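Local coordinates for protein gamma-glutamyltranspeptidase (Streptomyces lincolnensis, PDB 6J3A) that belongs to the gamma-glutamyltranspeptidase family of Ntn-hydrolase-fold proteins and, as an LmbA-like homologue, probably acts as a transferase or hydrolase, at residues Glu60-Leu65 and Thr481-Ser486; Arg73-Gln78 and Trp253-Glu258; Ala259-Asp264 and Gln278-Leu283. All coordinates share one frame; numbering follows the deposited sequence.

Interaction 1 (Glu60-Leu65 and Thr481-Ser486)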
# COMPACT_ATOMS: atom_id res chain seq x y z
N GLU A 60 14.13 22.97 2.38
CA GLU A 60 14.30 22.88 3.83
C GLU A 60 13.76 21.59 4.36
O GLU A 60 12.99 20.92 3.69
CB GLU A 60 13.51 23.98 4.53
CG GLU A 60 13.86 25.37 4.07
CD GLU A 60 12.93 25.99 3.06
OE1 GLU A 60 13.33 27.05 2.58
OE2 GLU A 60 11.84 25.46 2.75
N VAL A 61 14.12 21.27 5.60
CA VAL A 61 13.53 20.16 6.33
C VAL A 61 13.81 20.27 7.84
O VAL A 61 14.96 20.43 8.23
CB VAL A 61 14.01 18.79 5.78
CG1 VAL A 61 15.51 18.59 5.96
CG2 VAL A 61 13.25 17.65 6.44
N PRO A 62 12.76 20.21 8.67
CA PRO A 62 12.93 19.81 10.08
C PRO A 62 12.91 18.29 10.21
O PRO A 62 12.02 17.65 9.66
CB PRO A 62 11.70 20.40 10.80
CG PRO A 62 10.94 21.16 9.77
CD PRO A 62 11.41 20.74 8.42
N ILE A 63 13.86 17.72 10.95
CA ILE A 63 13.87 16.28 11.19
C ILE A 63 13.76 16.01 12.69
O ILE A 63 14.53 16.56 13.48
CB ILE A 63 15.15 15.62 10.66
CG1 ILE A 63 15.40 16.03 9.20
CG2 ILE A 63 15.06 14.10 10.77
CD1 ILE A 63 16.80 15.71 8.70
N LEU A 64 12.79 15.18 13.07
CA LEU A 64 12.67 14.67 14.43
C LEU A 64 13.20 13.25 14.47
O LEU A 64 12.67 12.38 13.78
CB LEU A 64 11.21 14.64 14.86
CG LEU A 64 10.67 15.93 15.47
CD1 LEU A 64 9.16 15.87 15.51
CD2 LEU A 64 11.23 16.12 16.87
N LEU A 65 14.20 13.01 15.29
CA LEU A 65 14.77 11.68 15.42
C LEU A 65 14.58 11.16 16.85
O LEU A 65 14.59 11.93 17.81
CB LEU A 65 16.24 11.65 15.00
CG LEU A 65 17.23 12.72 15.50
CD1 LEU A 65 18.66 12.17 15.44
CD2 LEU A 65 17.15 14.02 14.71
N THR A 481 8.58 28.92 9.97
CA THR A 481 8.34 27.90 8.94
C THR A 481 7.14 27.01 9.26
O THR A 481 6.92 26.67 10.44
CB THR A 481 9.63 27.07 8.68
OG1 THR A 481 9.48 26.27 7.51
CG2 THR A 481 10.01 26.18 9.86
N THR A 482 6.36 26.65 8.24
CA THR A 482 5.17 25.79 8.42
C THR A 482 5.51 24.30 8.64
O THR A 482 4.66 23.54 9.12
CB THR A 482 4.19 25.89 7.24
OG1 THR A 482 4.90 25.79 6.00
CG2 THR A 482 3.43 27.20 7.31
N LEU A 483 6.74 23.92 8.32
CA LEU A 483 7.20 22.53 8.35
C LEU A 483 7.29 22.03 9.78
O LEU A 483 8.03 22.59 10.59
CB LEU A 483 8.56 22.43 7.67
CG LEU A 483 8.69 23.14 6.31
CD1 LEU A 483 10.02 22.78 5.67
CD2 LEU A 483 7.50 22.88 5.38
N THR A 484 6.56 20.96 10.08
CA THR A 484 6.34 20.56 11.44
C THR A 484 6.06 19.06 11.60
O THR A 484 4.90 18.64 11.75
CB THR A 484 5.23 21.41 12.10
OG1 THR A 484 4.99 20.93 13.42
CG2 THR A 484 3.93 21.42 11.28
N PRO A 485 7.12 18.25 11.61
CA PRO A 485 6.94 16.82 11.91
C PRO A 485 6.64 16.58 13.39
O PRO A 485 6.79 17.49 14.21
CB PRO A 485 8.28 16.19 11.51
CG PRO A 485 9.27 17.30 11.60
CD PRO A 485 8.54 18.60 11.44
N SER A 486 6.24 15.36 13.71
CA SER A 486 5.87 14.97 15.08
C SER A 486 6.47 13.64 15.46
O SER A 486 6.66 12.75 14.61
CB SER A 486 4.35 14.85 15.22
OG SER A 486 3.68 16.00 14.72

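Interaction 2 (Arg73-Gln78 and Trp253-Glu258)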
# COMPACT_ATOMS: atom_id res chain seq x y z
N ARG A 73 15.34 14.18 19.61
CA ARG A 73 16.26 15.23 19.23
C ARG A 73 15.78 15.80 17.89
O ARG A 73 15.27 15.07 17.04
CB ARG A 73 17.67 14.61 19.12
CG ARG A 73 18.84 15.55 19.29
CD ARG A 73 19.06 15.98 20.73
NE ARG A 73 20.19 16.91 20.80
CZ ARG A 73 20.27 18.02 21.55
NH1 ARG A 73 19.28 18.40 22.36
NH2 ARG A 73 21.37 18.76 21.48
N VAL A 74 15.90 17.12 17.73
CA VAL A 74 15.53 17.85 16.51
C VAL A 74 16.80 18.19 15.73
O VAL A 74 17.77 18.66 16.31
CB VAL A 74 14.78 19.17 16.82
CG1 VAL A 74 14.63 20.04 15.59
CG2 VAL A 74 13.41 18.89 17.40
N LEU A 75 16.77 17.96 14.42
CA LEU A 75 17.84 18.36 13.51
C LEU A 75 17.29 19.44 12.58
O LEU A 75 16.48 19.16 11.70
CB LEU A 75 18.39 17.16 12.73
CG LEU A 75 19.43 17.42 11.64
CD1 LEU A 75 20.52 18.39 12.07
CD2 LEU A 75 20.05 16.11 11.21
N CYS A 76 17.73 20.67 12.82
CA CYS A 76 17.23 21.83 12.12
C CYS A 76 17.92 21.99 10.78
O CYS A 76 19.11 22.31 10.71
CB CYS A 76 17.45 23.11 12.93
SG CYS A 76 16.93 24.59 12.02
N GLY A 77 17.13 21.78 9.73
CA GLY A 77 17.56 22.05 8.36
C GLY A 77 16.75 23.16 7.73
O GLY A 77 16.60 23.19 6.51
N GLN A 78 16.19 24.04 8.55
CA GLN A 78 15.59 25.27 8.07
C GLN A 78 16.66 26.35 8.01
O GLN A 78 17.26 26.71 9.02
CB GLN A 78 14.47 25.71 8.99
CG GLN A 78 13.89 27.07 8.64
CD GLN A 78 13.27 27.08 7.27
OE1 GLN A 78 12.23 26.46 7.04
NE2 GLN A 78 13.92 27.78 6.33
N TRP A 253 26.78 28.70 6.95
CA TRP A 253 25.59 28.05 7.52
C TRP A 253 25.71 26.54 7.54
O TRP A 253 26.10 25.91 6.57
CB TRP A 253 24.31 28.46 6.78
CG TRP A 253 23.07 27.93 7.46
CD1 TRP A 253 22.32 28.55 8.42
CD2 TRP A 253 22.47 26.65 7.27
NE1 TRP A 253 21.29 27.74 8.83
CE2 TRP A 253 21.36 26.56 8.14
CE3 TRP A 253 22.76 25.56 6.44
CZ2 TRP A 253 20.54 25.44 8.20
CZ3 TRP A 253 21.95 24.44 6.51
CH2 TRP A 253 20.85 24.38 7.38
N SER A 254 25.34 25.96 8.67
CA SER A 254 25.24 24.52 8.86
C SER A 254 23.91 24.23 9.51
O SER A 254 23.34 25.08 10.22
CB SER A 254 26.34 24.02 9.80
OG SER A 254 27.61 24.09 9.19
N ALA A 255 23.41 23.03 9.29
CA ALA A 255 22.28 22.52 10.04
C ALA A 255 22.74 22.29 11.48
O ALA A 255 23.91 21.96 11.72
CB ALA A 255 21.77 21.24 9.41
N THR A 256 21.82 22.48 12.41
CA THR A 256 22.11 22.33 13.84
C THR A 256 21.12 21.40 14.52
O THR A 256 20.05 21.14 13.98
CB THR A 256 22.05 23.68 14.57
OG1 THR A 256 20.81 24.33 14.27
CG2 THR A 256 23.19 24.56 14.13
N TYR A 257 21.50 20.93 15.71
CA TYR A 257 20.66 20.07 16.55
C TYR A 257 19.99 20.87 17.67
O TYR A 257 20.53 21.87 18.12
CB TYR A 257 21.49 18.95 17.18
CG TYR A 257 21.88 17.81 16.26
CD1 TYR A 257 20.94 16.89 15.80
CD2 TYR A 257 23.21 17.63 15.89
CE1 TYR A 257 21.31 15.83 14.98
CE2 TYR A 257 23.60 16.57 15.07
CZ TYR A 257 22.65 15.67 14.62
OH TYR A 257 23.02 14.63 13.81
N GLU A 258 18.82 20.41 18.12
CA GLU A 258 18.07 21.07 19.19
C GLU A 258 17.27 20.09 20.02
O GLU A 258 16.95 18.99 19.57
CB GLU A 258 17.10 22.09 18.62
CG GLU A 258 17.81 23.32 18.14
CD GLU A 258 16.91 24.29 17.42
OE1 GLU A 258 15.67 24.18 17.55
OE2 GLU A 258 17.48 25.17 16.74

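Interaction 3 (Ala259-Asp264 and Gln278-Leu283)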
# COMPACT_ATOMS: atom_id res chain seq x y z
N ALA A 259 16.94 20.50 21.23
CA ALA A 259 15.96 19.80 22.02
C ALA A 259 14.63 20.09 21.35
O ALA A 259 14.45 21.19 20.81
CB ALA A 259 15.95 20.31 23.46
N PRO A 260 13.70 19.13 21.37
CA PRO A 260 12.35 19.40 20.89
C PRO A 260 11.54 20.22 21.88
O PRO A 260 11.85 20.23 23.06
CB PRO A 260 11.73 18.00 20.78
CG PRO A 260 12.44 17.21 21.83
CD PRO A 260 13.84 17.74 21.84
N ALA A 261 10.52 20.90 21.38
CA ALA A 261 9.45 21.43 22.22
C ALA A 261 8.54 20.25 22.51
O ALA A 261 8.26 19.44 21.62
CB ALA A 261 8.71 22.53 21.49
N THR A 262 8.11 20.13 23.76
CA THR A 262 7.35 18.96 24.20
C THR A 262 6.20 19.36 25.10
O THR A 262 6.24 20.38 25.76
CB THR A 262 8.19 17.99 25.03
OG1 THR A 262 8.58 18.65 26.24
CG2 THR A 262 9.44 17.52 24.27
N TYR A 263 5.18 18.52 25.13
CA TYR A 263 4.05 18.73 26.01
C TYR A 263 3.43 17.38 26.40
O TYR A 263 3.12 16.55 25.55
CB TYR A 263 3.02 19.62 25.35
CG TYR A 263 1.92 20.03 26.28
CD1 TYR A 263 2.18 20.87 27.36
CD2 TYR A 263 0.61 19.56 26.11
CE1 TYR A 263 1.17 21.24 28.25
CE2 TYR A 263 -0.40 19.93 26.98
CZ TYR A 263 -0.12 20.77 28.05
OH TYR A 263 -1.11 21.14 28.91
N ASP A 264 3.27 17.19 27.71
CA ASP A 264 2.64 16.01 28.27
C ASP A 264 1.11 16.15 28.29
O ASP A 264 0.56 17.12 28.82
CB ASP A 264 3.19 15.77 29.67
CG ASP A 264 4.66 15.33 29.66
OD1 ASP A 264 5.28 15.22 28.58
OD2 ASP A 264 5.20 15.07 30.76
N GLN A 278 6.16 26.44 13.21
CA GLN A 278 4.82 26.44 13.83
C GLN A 278 4.60 25.26 14.79
O GLN A 278 3.52 25.15 15.38
CB GLN A 278 3.71 26.45 12.77
CG GLN A 278 3.57 25.17 11.94
CD GLN A 278 2.29 25.10 11.11
OE1 GLN A 278 2.28 24.52 10.03
NE2 GLN A 278 1.19 25.66 11.63
N GLY A 279 5.59 24.37 14.90
CA GLY A 279 5.47 23.12 15.66
C GLY A 279 4.71 23.21 16.97
O GLY A 279 3.74 22.47 17.19
N PRO A 280 5.12 24.14 17.84
CA PRO A 280 4.47 24.35 19.12
C PRO A 280 2.98 24.67 19.12
O PRO A 280 2.35 24.52 20.17
CB PRO A 280 5.27 25.50 19.71
CG PRO A 280 6.65 25.27 19.18
CD PRO A 280 6.39 24.89 17.76
N VAL A 281 2.41 25.08 17.99
CA VAL A 281 0.99 25.40 17.92
C VAL A 281 0.09 24.16 18.13
O VAL A 281 -1.05 24.29 18.59
CB VAL A 281 0.63 26.15 16.61
CG1 VAL A 281 0.34 25.20 15.45
CG2 VAL A 281 -0.57 27.06 16.84
N LEU A 282 0.61 22.98 17.78
CA LEU A 282 -0.03 21.69 18.10
C LEU A 282 -0.07 21.51 19.62
O LEU A 282 -1.11 21.21 20.20
CB LEU A 282 0.71 20.51 17.44
CG LEU A 282 -0.05 19.17 17.37
CD1 LEU A 282 0.41 18.31 16.19
CD2 LEU A 282 0.05 18.36 18.67
N LEU A 283 1.09 21.71 20.24
CA LEU A 283 1.24 21.62 21.69
C LEU A 283 0.30 22.61 22.41
O LEU A 283 -0.35 22.25 23.39
CB LEU A 283 2.71 21.81 22.10
CG LEU A 283 3.80 20.98 21.41
CD1 LEU A 283 5.21 21.27 21.92
CD2 LEU A 283 3.52 19.51 21.59

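Interaction 1 (Glu60-Leu65 and Thr481-Ser486)
Pro62 sits between Leu483 and Pro485, and its ring makes much of the dense part of this contact. Its CD lies 3.4 Å from Leu483 CB, and its CG is 3.3 Å from Leu483 O, so one end of the ring covers both the side-chain root and the carbonyl of that leucine. The two side chains cross at about a right angle. Further along, Pro62 CB meets Pro485 CD at 3.7 Å, while Pro485 CG rests 3.4 Å from Pro62 O, each proline thus touching the other's ring or backbone. Leu64 packs just as tightly through CD1, which reaches Pro485 O at 3.2 Å and lies 3.4 Å from Ser486 CA. The segments run nearly in the same direction, 10° apart, but the CA atoms of Pro62 and Leu483 are 6.6 Å apart and the contact is held by packing without strand pairing. This fits its place in the αββα sandwich of the Ntn-hydrolase fold: strand 61-66 turns Val61 and Ile63 to helix 111-122 on its outer side, and Pro62 and Leu64 to the loop that leads into strand 486-490. The Glu60 end is looser, though still buried. Glu60 offers little more than CB, 3.9 Å from Leu483 CD1. Its chain bends at chi2 (100°), placing CD away from the extended course, and the carboxylate forms a salt bridge with Arg459. Thr484 faces the other way, its OG1 hydrogen-bonded to Lys272 and Asp507.

Interaction 2 (Arg73-Gln78 and Trp253-Glu258)
Leu75 CD1 lies over one face of the Tyr257 ring in a CH-pi contact, 4.1 Å from the centroid and 18° off the ring normal, displaced toward the rim, while Val74 O comes to the ring edge near its plane. The Trp253 indole has Gly77 CA at its edge, 4.1 Å from CH2, and Ala255 N above one face near the rim; Gln78 O approaches CZ2 obliquely at 3.6 Å. The Arg73 guanidinium lays one face on the backbone of Glu258, with NH1 3.5 Å from Glu258 C. These groups flank an antiparallel pairing of strands 73-77 and 256-258, part of the sheet framework of the Ntn-hydrolase αββα fold. Val74 with Glu258 and Cys76 with Thr256 are hydrogen-bonded pairs, and Leu75 with Tyr257 is the non-hydrogen-bonded pair between them. The two bonds of the Val74 and Glu258 pair are nearly equal in length, whereas the second pair is uneven: Cys76 N reaches Thr256 O at 2.6 Å, almost in line with the carbonyl (178°), and Thr256 N meets a lone pair of Cys76 O at a longer 3.2 Å. Ala255 CB also presses on Cys76 O, at 3.1 Å, just before strand 256-258 begins.

Leu75 and Tyr257 share the face that meets helix 111-122, where Tyr257 OH bonds Asp121 and Leu75 packs on Leu117 and Leu118. Val74, Cys76, Thr256 and Glu258 are on the other face; the Glu258 carboxylate is gripped by a salt bridge from Arg478 and a hydrogen bond from Trp276. Cys76 SG, anti to its own backbone N, accepts a weak hydrogen bond from Gln78 N at 3.6 Å.

Interaction 3 (Ala259-Asp264 and Gln278-Leu283)
Strand 261-264 passes the first turn of helix 280-288 with Ala261 CA 6.6 Å from Pro280 CA and Tyr263 CA 5.9 Å from Leu283 CA, a spacing filled by side chains. Leu283 contributes most of the contact. Its CG stands anti to the carbonyl carbon (chi1 -51°). The two methyl groups reach different residues. CD1 settles on the backbone at Ala261, 3.5 Å from Ala261 C, touching also Thr262 N at 3.6 Å and Ala261 CB at 3.7 Å. CD2 goes to the next inward-facing residue, 3.8 Å from Tyr263 CB. The root of the leucine follows the same course, with Leu283 CB 3.9 Å from Tyr263 CB, so that this one side chain spans two residues of the same strand face. Pro280, a turn earlier, adds a smaller touch at the near end: its CG is 4.1 Å from Ala261 CB.

The strand belongs to a beta-hairpin with strand 268-272, joined to it by backbone hydrogen bonds of Ala261 with Lys272 and of Tyr263 with Val270, and the helix that follows folds back over the hairpin. This is helix-on-sheet packing of the kind that builds the αββα layers of Ntn hydrolases. Leu283 touches Val270 and Lys272 of the second strand as well, and therefore sits across both strands of the hairpin.

Tyr263 bears on the contact mainly through CB. Its CG is anti to the backbone N (chi1 -172°). The CD2 atom of its ring approaches Leu283 O obliquely. Thr262 has its CB turned from the helix and packs on Thr269 and Cys271. Val281 packs against helix 299-319 and Leu282 against helix 506-519.

How the interactions relate
Strand 61-66 of interaction 1 pairs with strand 73-77 of interaction 2 through backbone bonds such as Leu75 N to Ile63 O, and strand 256-265 then carries interaction 2 into interaction 3. Interaction 1 is the most central, its centre about 6 Å from the chain centre, wholly buried and apolar with proline-rich packing. The centres of interactions 2 and 3 both lie about 15 Å from the chain centre, yet interaction 3 is buried and interaction 2 only partly so. Interaction 2 alone uses backbone hydrogen bonds across its segments and mixes aromatic and charged groups; interaction 3 depends on aliphatic helix-on-sheet packing. Thr481 links all three, its OG1 bonding Gln78 and its backbone bonding Gln278.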